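Local coordinates for geranyltranstransferase (Agrobacterium tumefaciens, PDB 2H8O), which catalyses the condensation of geranyl diphosphate with isopentenyl diphosphate to give farnesyl diphosphate, at the interface of chains A and B. Sequence-based numbering; all coordinates share one arbitrary frame. Chains: chain A/B, Geranyltranstransferase.

The interface of chains A and B. Residues chain A 120, 190-191, 195-196, 198-199; chain B 73, 153, 156-157, 160.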
# COMPACT_ATOMS: atom_id res chain seq x y z
N TYR A 120 1.98 10.32 0.91
CA TYR A 120 2.33 9.59 -0.31
C TYR A 120 1.52 10.15 -1.46
O TYR A 120 2.02 10.30 -2.59
CB TYR A 120 2.11 8.07 -0.17
CG TYR A 120 1.02 7.48 -1.08
CD1 TYR A 120 1.24 7.29 -2.44
CD2 TYR A 120 -0.19 7.06 -0.55
CE1 TYR A 120 0.26 6.76 -3.26
CE2 TYR A 120 -1.17 6.53 -1.35
CZ TYR A 120 -0.94 6.36 -2.71
OH TYR A 120 -1.91 5.82 -3.57
N GLY A 190 -8.03 3.38 -2.09
CA GLY A 190 -7.79 2.67 -3.33
C GLY A 190 -8.76 3.01 -4.45
O GLY A 190 -9.24 4.14 -4.57
N ILE A 191 -8.98 2.02 -5.30
CA ILE A 191 -9.80 2.15 -6.53
C ILE A 191 -11.17 2.76 -6.23
O ILE A 191 -11.70 3.55 -7.05
CB ILE A 191 -9.97 0.78 -7.27
CG1 ILE A 191 -10.85 0.91 -8.52
CG2 ILE A 191 -10.52 -0.33 -6.32
CD1 ILE A 191 -10.30 1.84 -9.55
N ALA A 195 -7.56 7.01 -4.65
CA ALA A 195 -6.88 6.80 -5.93
C ALA A 195 -7.86 6.87 -7.09
O ALA A 195 -7.59 7.47 -8.13
CB ALA A 195 -6.08 5.48 -5.96
N GLY A 196 -9.03 6.26 -6.90
CA GLY A 196 -10.09 6.34 -7.90
C GLY A 196 -10.57 7.76 -8.11
O GLY A 196 -10.86 8.17 -9.24
N GLN A 198 -8.78 10.44 -7.72
CA GLN A 198 -7.75 11.14 -8.48
C GLN A 198 -7.89 10.81 -9.95
O GLN A 198 -7.79 11.70 -10.79
CB GLN A 198 -6.36 10.75 -8.01
CG GLN A 198 -6.09 11.08 -6.59
CD GLN A 198 -4.75 10.56 -6.14
OE1 GLN A 198 -4.64 9.49 -5.54
NE2 GLN A 198 -3.71 11.31 -6.46
N ALA A 199 -8.18 9.55 -10.26
CA ALA A 199 -8.45 9.18 -11.65
C ALA A 199 -9.66 9.94 -12.22
O ALA A 199 -9.63 10.39 -13.37
CB ALA A 199 -8.66 7.70 -11.78
N LEU B 73 -9.49 3.35 -14.86
CA LEU B 73 -8.46 2.94 -13.90
C LEU B 73 -8.51 1.43 -13.64
O LEU B 73 -7.48 0.76 -13.58
CB LEU B 73 -8.62 3.71 -12.60
CG LEU B 73 -7.59 3.36 -11.51
CD1 LEU B 73 -6.17 3.57 -12.03
CD2 LEU B 73 -7.87 4.19 -10.25
N LEU B 153 -1.43 5.60 -10.94
CA LEU B 153 -2.60 5.36 -10.10
C LEU B 153 -2.98 3.87 -10.09
O LEU B 153 -3.43 3.36 -9.08
CB LEU B 153 -3.77 6.23 -10.54
CG LEU B 153 -3.54 7.71 -10.27
CD1 LEU B 153 -4.67 8.48 -10.97
CD2 LEU B 153 -3.49 8.00 -8.76
N ASP B 156 -0.57 2.24 -7.77
CA ASP B 156 -0.92 2.67 -6.41
C ASP B 156 -2.14 1.88 -5.92
O ASP B 156 -2.21 1.43 -4.77
CB ASP B 156 -1.23 4.18 -6.36
CG ASP B 156 0.00 5.05 -6.53
OD1 ASP B 156 1.13 4.51 -6.50
OD2 ASP B 156 -0.16 6.30 -6.73
N SER B 157 -3.09 1.71 -6.82
CA SER B 157 -4.35 1.04 -6.47
C SER B 157 -4.13 -0.47 -6.27
O SER B 157 -4.75 -1.08 -5.42
CB SER B 157 -5.43 1.31 -7.50
OG SER B 157 -5.72 2.70 -7.63
N THR B 160 -2.47 -0.91 -2.88
CA THR B 160 -3.49 -0.70 -1.86
C THR B 160 -4.39 -1.95 -1.76
O THR B 160 -4.71 -2.42 -0.68
CB THR B 160 -4.33 0.55 -2.16
OG1 THR B 160 -3.46 1.68 -2.34
CG2 THR B 160 -5.30 0.84 -1.01
O HOH W 1 -7.36 -0.30 -4.72
O HOH W 2 -3.91 4.50 -2.29
O HOH W 3 -2.40 7.67 -5.61
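The phenol oxygen OH of A:Tyr120 is gripped by two waters and lies against B:Asp156, at a dimer interface of the mainly helical polyprenyl synthetase fold; the long tyrosine carries its hydroxyl to the partner subunit. Water 3 lies 2.8 Å from OH of A:Tyr120 and also meets A:Gln198 OE1, the amide oxygen brought there by a long, extended chain, and B:Asp156 OD2, a carboxylate oxygen, so one water ties three side chains together across the subunits. Water 2, in the plane of the tyrosine ring at its edge, links the phenol to the hydroxyl OG1 of B:Thr160. OG1 of B:Thr160 is itself held by a 2.7 Å hydrogen bond to the backbone oxygen O of B:Asp156, one turn earlier in helix 148-167, while the threonine methyl CG2 packs on CA of A:Gly190. The aspartate carboxylate stands nearly perpendicular to the ring, at 88°, and brings OD2 to the ring edge, 3.5 Å from CE1 of A:Tyr120.

B:Ser157 is small enough for A:Ala195 to pack on it, with CB of the alanine 3.3 Å from OG. The serine hydroxyl, beside its own backbone N (chi1 -60°), turns back to give its hydrogen to B:Leu153 O within its own helix. Water 1 bridges the backbones, joining A:Ile191 N to B:Ser157 O.

B:Leu153 and B:Leu73 supply much of the apolar part. B:Leu153 spreads its two methyls over helix 194-206: CD1 reaches A:Ala199, while CD2 lies 3.9 Å from CD of the A:Gln198 amide. B:Leu73, with CG anti to the backbone N (chi1 -180°), slides alongside A:Ile191 in the opposite direction. CD2 of B:Leu73 meets CD1 of A:Ile191 tightly at 3.5 Å, and A:Gly196 and A:Ala199, lacking bulk, let the same leucine methyl approach the helix closely.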